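Putative transcriptional regulator, sugar-binding family (Arthrobacter aurescens, PDB 3NZE) probably regulates transcription by binding DNA under the control of a bound sugar, and belongs to the SorC family. Local coordinates at residues Ala154-Gly159 / Arg224-Val229; Ala149-Ala154 / Glu218-Val223; Asp127-Lys132 / Asn209-Gly214. All blocks are in the same frame, centred on the assembly; numbering follows the deposited sequence.

Interaction 1: residues Ala154-Gly159 / Arg224-Val229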
# COMPACT_ATOMS: atom_id res chain seq x y z
N ALA A 154 -6.81 6.31 2.32
CA ALA A 154 -6.10 5.36 1.45
C ALA A 154 -5.42 4.36 2.36
O ALA A 154 -4.87 4.74 3.38
CB ALA A 154 -5.06 6.08 0.60
N ILE A 155 -5.45 3.09 1.99
CA ILE A 155 -4.80 2.06 2.79
C ILE A 155 -3.91 1.25 1.89
O ILE A 155 -4.35 0.78 0.85
CB ILE A 155 -5.83 1.10 3.43
CG1 ILE A 155 -6.94 1.88 4.12
CG2 ILE A 155 -5.13 0.16 4.42
CD1 ILE A 155 -8.12 1.03 4.59
N PHE A 156 -2.65 1.07 2.29
CA PHE A 156 -1.67 0.44 1.41
C PHE A 156 -0.48 -0.15 2.14
O PHE A 156 -0.10 0.31 3.22
CB PHE A 156 -1.16 1.43 0.36
CG PHE A 156 -0.66 2.74 0.93
CD1 PHE A 156 0.66 2.88 1.35
CD2 PHE A 156 -1.51 3.83 1.02
CE1 PHE A 156 1.13 4.09 1.86
CE2 PHE A 156 -1.05 5.05 1.53
CZ PHE A 156 0.27 5.18 1.94
N GLY A 157 0.13 -1.15 1.51
CA GLY A 157 1.43 -1.63 1.92
C GLY A 157 2.51 -0.97 1.07
O GLY A 157 2.26 -0.02 0.33
N VAL A 158 3.74 -1.48 1.18
CA VAL A 158 4.86 -0.89 0.46
C VAL A 158 5.69 -2.00 -0.19
O VAL A 158 6.07 -2.96 0.48
CB VAL A 158 5.78 -0.10 1.42
CG1 VAL A 158 6.95 0.54 0.65
CG2 VAL A 158 4.99 0.99 2.14
N GLY A 159 5.95 -1.85 -1.48
CA GLY A 159 6.86 -2.74 -2.17
C GLY A 159 8.28 -2.26 -1.94
O GLY A 159 8.50 -1.07 -1.70
N ARG A 224 -6.90 12.62 2.97
CA ARG A 224 -6.87 13.03 4.37
C ARG A 224 -6.07 12.12 5.31
O ARG A 224 -5.20 12.59 6.05
CB ARG A 224 -8.28 13.22 4.91
CG ARG A 224 -8.28 14.10 6.14
CD ARG A 224 -9.64 14.19 6.77
NE ARG A 224 -9.90 13.02 7.59
CZ ARG A 224 -10.74 12.06 7.24
NH1 ARG A 224 -10.94 11.02 8.04
NH2 ARG A 224 -11.39 12.15 6.09
N ARG A 225 -6.37 10.83 5.29
CA ARG A 225 -5.62 9.86 6.06
C ARG A 225 -5.06 8.79 5.11
O ARG A 225 -5.79 8.25 4.27
CB ARG A 225 -6.49 9.20 7.14
CG ARG A 225 -7.08 10.16 8.19
CD ARG A 225 -6.00 10.79 9.09
NE ARG A 225 -5.50 9.90 10.14
CZ ARG A 225 -6.03 9.80 11.37
NH1 ARG A 225 -7.09 10.52 11.71
NH2 ARG A 225 -5.49 8.97 12.26
N ARG A 226 -3.78 8.48 5.27
CA ARG A 226 -3.12 7.47 4.47
C ARG A 226 -2.49 6.45 5.42
O ARG A 226 -1.55 6.76 6.14
CB ARG A 226 -2.04 8.08 3.57
CG ARG A 226 -2.59 8.87 2.40
CD ARG A 226 -2.57 10.35 2.65
NE ARG A 226 -1.20 10.84 2.88
CZ ARG A 226 -0.92 12.09 3.22
NH1 ARG A 226 0.35 12.45 3.42
NH2 ARG A 226 -1.89 12.97 3.38
N ILE A 227 -3.04 5.24 5.41
CA ILE A 227 -2.64 4.22 6.38
C ILE A 227 -1.70 3.27 5.68
O ILE A 227 -2.09 2.59 4.73
CB ILE A 227 -3.84 3.43 6.95
CG1 ILE A 227 -4.79 4.34 7.72
CG2 ILE A 227 -3.38 2.36 7.91
CD1 ILE A 227 -5.72 5.15 6.87
N CYS A 228 -0.46 3.25 6.16
CA CYS A 228 0.61 2.49 5.54
C CYS A 228 0.97 1.31 6.44
O CYS A 228 1.25 1.50 7.64
CB CYS A 228 1.82 3.41 5.36
SG CYS A 228 3.26 2.60 4.64
N VAL A 229 0.95 0.10 5.89
CA VAL A 229 1.15 -1.09 6.70
C VAL A 229 2.35 -1.85 6.17
O VAL A 229 2.38 -2.20 5.01
CB VAL A 229 -0.06 -2.04 6.66
CG1 VAL A 229 0.18 -3.23 7.58
CG2 VAL A 229 -1.35 -1.29 7.04
O HOH W 1 3.69 -3.64 3.10
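Parallel pairing inside the central sheet of the putative sugar-binding domain joins Phe156 to Cys228, Ile155 to Ile227 and Ala154 to Arg226. The strand directions diverge by 10°, and the bonds alternate as parallel strands require: Ile227 N gives to Ala154 O at 2.8 Å and Phe156 N to Ile227 O at 2.9 Å, while Ala154 N reaches Arg225 O and Val229 N reaches Phe156 O. Past the last bond a water takes over, accepting from Val158 N and donating to Val229 O. Phe156 CG sits between its backbone N and carbonyl carbon (chi1 52°), and the ring lies back over the neighbouring strand. Its CE1 meets Cys228 CB at 3.6 Å, its CE2 meets Arg226 CB at 3.8 Å, and Ile227 O stands above one face, toward the rim. Cys228 SG approaches the ring obliquely, 4.9 Å from the centroid, and touches Val158 CG2 at 3.4 Å. An alanine in place of Phe156 would probably open a gap beside Cys228 CB and Arg226 CB, leaving the sulfur without its aromatic neighbour. Ile155 and Ile227 pack against Ile50 of helix 35-50 on the other face, while strands 59-62 and 250-254 continue the sheet beyond the pair.

Interaction 2: residues Ala149-Ala154 / Glu218-Val223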
# COMPACT_ATOMS: atom_id res chain seq x y z
N ALA A 149 -10.11 9.74 -7.10
CA ALA A 149 -9.72 11.13 -6.86
C ALA A 149 -10.46 11.72 -5.66
O ALA A 149 -9.99 12.68 -5.04
CB ALA A 149 -9.96 11.98 -8.12
N ARG A 150 -11.61 11.15 -5.34
CA ARG A 150 -12.44 11.63 -4.24
C ARG A 150 -12.21 10.86 -2.93
O ARG A 150 -12.95 11.07 -1.97
CB ARG A 150 -13.92 11.53 -4.60
CG ARG A 150 -14.38 12.43 -5.75
CD ARG A 150 -15.74 11.96 -6.29
NE ARG A 150 -16.76 11.97 -5.24
CZ ARG A 150 -17.88 11.27 -5.25
NH1 ARG A 150 -18.16 10.47 -6.27
NH2 ARG A 150 -18.74 11.36 -4.24
N MSE A 151 -11.23 9.97 -2.88
CA MSE A 151 -11.10 9.14 -1.68
C MSE A 151 -10.83 9.94 -0.39
O MSE A 151 -10.11 10.94 -0.40
CB MSE A 151 -10.05 8.04 -1.84
CG MSE A 151 -8.64 8.54 -1.92
SE MSE A 151 -7.44 7.02 -2.18
CE MSE A 151 -6.56 7.65 -3.80
N SER A 152 -11.42 9.47 0.70
CA SER A 152 -11.29 10.10 2.01
C SER A 152 -10.06 9.53 2.73
O SER A 152 -9.33 10.26 3.41
CB SER A 152 -12.53 9.82 2.87
OG SER A 152 -13.72 9.78 2.09
N ILE A 153 -9.87 8.22 2.59
CA ILE A 153 -8.71 7.55 3.17
C ILE A 153 -8.10 6.58 2.17
O ILE A 153 -8.77 6.11 1.23
CB ILE A 153 -9.01 6.83 4.53
CG1 ILE A 153 -9.76 5.52 4.32
CG2 ILE A 153 -9.77 7.76 5.49
CD1 ILE A 153 -10.04 4.77 5.63
N ALA A 154 -6.81 6.31 2.32
CA ALA A 154 -6.10 5.36 1.45
C ALA A 154 -5.42 4.36 2.36
O ALA A 154 -4.87 4.74 3.38
CB ALA A 154 -5.06 6.08 0.60
N GLU A 218 1.31 12.56 -5.83
CA GLU A 218 0.67 13.86 -5.60
C GLU A 218 -0.78 13.71 -5.16
O GLU A 218 -1.23 14.36 -4.22
CB GLU A 218 0.78 14.77 -6.83
CG GLU A 218 0.16 16.15 -6.60
CD GLU A 218 0.14 17.02 -7.85
OE1 GLU A 218 0.63 16.57 -8.91
OE2 GLU A 218 -0.36 18.16 -7.77
N GLN A 219 -1.52 12.84 -5.84
CA GLN A 219 -2.90 12.57 -5.43
C GLN A 219 -2.99 11.97 -4.04
O GLN A 219 -3.82 12.38 -3.23
CB GLN A 219 -3.60 11.67 -6.45
CG GLN A 219 -5.05 11.42 -6.12
CD GLN A 219 -5.77 10.63 -7.20
OE1 GLN A 219 -6.06 11.15 -8.28
NE2 GLN A 219 -6.05 9.36 -6.91
N LEU A 220 -2.13 10.99 -3.74
CA LEU A 220 -2.12 10.40 -2.40
C LEU A 220 -1.88 11.44 -1.33
O LEU A 220 -2.52 11.43 -0.28
CB LEU A 220 -1.02 9.34 -2.28
CG LEU A 220 -1.31 7.95 -2.79
CD1 LEU A 220 -0.19 7.04 -2.33
CD2 LEU A 220 -2.66 7.46 -2.27
N ARG A 221 -0.95 12.35 -1.58
CA ARG A 221 -0.60 13.32 -0.55
C ARG A 221 -1.76 14.27 -0.22
O ARG A 221 -1.71 14.96 0.78
CB ARG A 221 0.66 14.11 -0.94
CG ARG A 221 1.96 13.32 -0.75
CD ARG A 221 3.20 14.20 -0.95
NE ARG A 221 3.41 14.55 -2.36
CZ ARG A 221 4.20 13.87 -3.19
NH1 ARG A 221 4.87 12.80 -2.77
NH2 ARG A 221 4.31 14.26 -4.45
N GLN A 222 -2.79 14.29 -1.06
CA GLN A 222 -3.94 15.16 -0.79
C GLN A 222 -5.06 14.42 -0.07
O GLN A 222 -6.07 15.02 0.31
CB GLN A 222 -4.50 15.78 -2.08
CG GLN A 222 -3.45 16.18 -3.12
CD GLN A 222 -2.36 17.07 -2.55
OE1 GLN A 222 -2.62 17.93 -1.71
NE2 GLN A 222 -1.13 16.86 -3.01
N VAL A 223 -4.90 13.10 0.09
CA VAL A 223 -5.91 12.31 0.76
C VAL A 223 -5.77 12.56 2.27
O VAL A 223 -4.66 12.70 2.78
CB VAL A 223 -5.76 10.82 0.43
CG1 VAL A 223 -6.76 9.98 1.24
CG2 VAL A 223 -5.97 10.60 -1.05
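Met151, a selenomethionine in this crystal, and Val223 carry most of the apolar packing between 149-154 and 218-223. Met151 CG sits between its own backbone N and carbonyl carbon (chi1 69°), where it presses on Val223 CG2 at 3.5 Å, tighter than usual for two carbons. The two side chains cross at about a right angle, and SE and CE of Met151 continue past the same methyl. The other branch of the valine, CG1, lies anti to the backbone N (chi1 175°) and is laid against the backbone of the opposite segment, 3.4 Å from Ser152 O and 3.7 Å from Ile153 CA. Leu220 adds its CD2 methyl, which touches Ala154 CB at 4.0 Å and lies near the CE methyl of Met151.

In the fold, this is where helix 217-221 and the link that follows it into strand 225-230 cover the start of strand 153-160. Val223 occupies that link. Strand 59-62 lies beyond Met151, which also touches Ile59.

The polar groups meet carbon across the contact, with no hydrogen bond between the segments. At the end of the Gln219 side chain, NE2 comes 3.6 Å from Met151 CE while OE1 lies 3.9 Å from Ala149 CA. Bonds that do form run within the second segment: Val223 N binds Leu220 O, and Gln222 NE2 turns back to Glu218 O at 2.8 Å. Ser152 OG turns to Ile59 N, and Val223 O receives Arg226 NH2.

Interaction 3: residues Asp127-Lys132 / Asn209-Gly214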
# COMPACT_ATOMS: atom_id res chain seq x y z
N ASP A 127 2.31 -3.76 -19.94
CA ASP A 127 3.56 -4.08 -20.64
C ASP A 127 4.09 -2.88 -21.42
O ASP A 127 5.31 -2.71 -21.57
CB ASP A 127 3.33 -5.22 -21.65
CG ASP A 127 3.14 -6.57 -20.98
OD1 ASP A 127 3.27 -6.67 -19.75
OD2 ASP A 127 2.88 -7.55 -21.72
N HIS A 128 3.18 -2.05 -21.91
CA HIS A 128 3.52 -0.93 -22.77
C HIS A 128 2.81 0.33 -22.32
O HIS A 128 1.61 0.31 -22.05
CB HIS A 128 3.12 -1.22 -24.23
CG HIS A 128 3.59 -2.54 -24.75
ND1 HIS A 128 2.75 -3.62 -24.91
CD2 HIS A 128 4.82 -2.96 -25.14
CE1 HIS A 128 3.44 -4.65 -25.37
NE2 HIS A 128 4.70 -4.27 -25.52
N ALA A 129 3.55 1.43 -22.25
CA ALA A 129 2.97 2.70 -21.86
C ALA A 129 1.83 3.11 -22.78
O ALA A 129 0.87 3.73 -22.33
CB ALA A 129 4.05 3.79 -21.82
N SER A 130 1.93 2.75 -24.06
CA SER A 130 0.87 3.08 -25.01
C SER A 130 -0.45 2.40 -24.65
O SER A 130 -1.53 2.92 -24.97
CB SER A 130 1.29 2.76 -26.46
OG SER A 130 1.59 1.39 -26.63
N THR A 131 -0.39 1.25 -24.00
CA THR A 131 -1.61 0.60 -23.55
C THR A 131 -2.26 1.40 -22.42
O THR A 131 -3.48 1.57 -22.40
CB THR A 131 -1.39 -0.86 -23.09
OG1 THR A 131 -0.62 -1.55 -24.08
CG2 THR A 131 -2.74 -1.56 -22.90
N LYS A 132 -1.45 1.89 -21.49
CA LYS A 132 -2.00 2.71 -20.41
C LYS A 132 -2.69 3.94 -20.97
O LYS A 132 -3.82 4.24 -20.59
CB LYS A 132 -0.93 3.15 -19.42
CG LYS A 132 -1.54 3.98 -18.30
CD LYS A 132 -0.52 4.55 -17.35
CE LYS A 132 -1.22 5.34 -16.25
NZ LYS A 132 -0.24 5.83 -15.24
N ASN A 209 6.79 4.12 -14.26
CA ASN A 209 5.54 4.73 -13.80
C ASN A 209 4.54 5.05 -14.92
O ASN A 209 3.35 5.21 -14.65
CB ASN A 209 5.80 5.94 -12.90
CG ASN A 209 6.21 5.54 -11.50
OD1 ASN A 209 6.00 4.40 -11.10
ND2 ASN A 209 6.80 6.47 -10.75
N GLU A 210 5.01 5.12 -16.16
CA GLU A 210 4.08 5.33 -17.27
C GLU A 210 3.27 4.08 -17.58
O GLU A 210 2.32 4.13 -18.39
CB GLU A 210 4.81 5.80 -18.51
CG GLU A 210 5.50 7.14 -18.32
CD GLU A 210 6.09 7.64 -19.60
OE1 GLU A 210 6.46 6.80 -20.44
OE2 GLU A 210 6.18 8.87 -19.76
N ARG A 211 3.62 2.98 -16.94
CA ARG A 211 2.93 1.71 -17.12
C ARG A 211 2.11 1.30 -15.90
O ARG A 211 1.46 0.25 -15.87
CB ARG A 211 3.94 0.62 -17.47
CG ARG A 211 4.52 0.77 -18.88
CD ARG A 211 5.85 0.06 -19.01
NE ARG A 211 5.75 -1.34 -18.62
CZ ARG A 211 6.80 -2.16 -18.50
NH1 ARG A 211 8.03 -1.71 -18.71
NH2 ARG A 211 6.61 -3.42 -18.14
N SER A 212 2.13 2.15 -14.87
CA SER A 212 1.42 1.84 -13.64
C SER A 212 -0.07 2.14 -13.70
O SER A 212 -0.50 3.06 -14.40
CB SER A 212 2.05 2.58 -12.45
OG SER A 212 1.36 2.22 -11.26
N THR A 213 -0.86 1.37 -12.95
CA THR A 213 -2.30 1.61 -12.84
C THR A 213 -2.70 2.41 -11.60
O THR A 213 -3.87 2.76 -11.45
CB THR A 213 -3.12 0.29 -12.86
OG1 THR A 213 -2.91 -0.44 -11.65
CG2 THR A 213 -2.72 -0.59 -14.05
N GLY A 214 -1.74 2.70 -10.71
CA GLY A 214 -2.07 3.32 -9.43
C GLY A 214 -2.10 4.84 -9.44
O GLY A 214 -1.66 5.47 -10.40
O HOH W 2 4.43 -5.51 -17.32
O HOH W 3 1.62 5.86 -20.48
O HOH W 4 -1.64 5.54 -12.98
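Asp127 meets Arg211 through its backbone: Asp127 O stands 3.2 Å above one face of the guanidinium, displaced toward the rim. The 3.3 Å approach of Asp127 O to Arg211 NE has too poor an angle for a hydrogen bond, and NE gives its proton to Phe126 O instead. A water lies between Asp127 OD1 and Arg211 NH2, accepting from NH2 in the guanidinium plane; NH2 is itself in a salt bridge with Asp179.

His128 is the N-cap of helix 129-135, its O receiving Thr131 N, and its carbonyl carbon lies against Arg211 CG. In the first helical residue, Ala129 N is 3.6 Å from the same CG, and Ala129 CB lies 3.9 Å from Glu210 CB. A second water donates to both Ala129 O and Glu210 O, tying the first turn of the helix to the 3-10 segment at Glu210.

Lys132, one turn on, reaches across to the loop. Its CG is anti to the backbone N (chi1 -179°) and the rest of the chain is fully extended, passing Glu210 O, which lies 3.1 Å from CD. Lys132 NZ then makes a weak hydrogen bond of 2.9 Å to Ser212 O and gives a proton to a third water, which donates to Gly214 O. Ser212 OG accepts from Gly214 N in an ST turn and is also hydrogen-bonded to Thr194 OG1.

One carbonyl, through a weak bond, and one water receive the ammonium, with the carbonyls of Asn209 and Glu210 nearby; such partial negative charge would probably help to stabilise its charged form.

How the interactions relate
Interactions 1 and 2 form one continuous region: they share Ala154, both use strand 153-160, and helix 217-221 is followed, after a short link, by strand 225-230. Both are buried, yet interaction 1 is held by regular backbone hydrogen bonds between neighbouring strands, whereas interaction 2 depends on side-chain packing with no hydrogen bond across it. Arg226 of interaction 1 packs against interaction 2, its CD 3.1 Å from Leu220 O. Interaction 3 lies at the surface, its centre about 22 Å from that of interaction 1 and 20 Å from that of interaction 2, and joins a helix start to a loop through waters, carbonyls and long charged side chains. Water is marginal in interaction 1 and central in interaction 3.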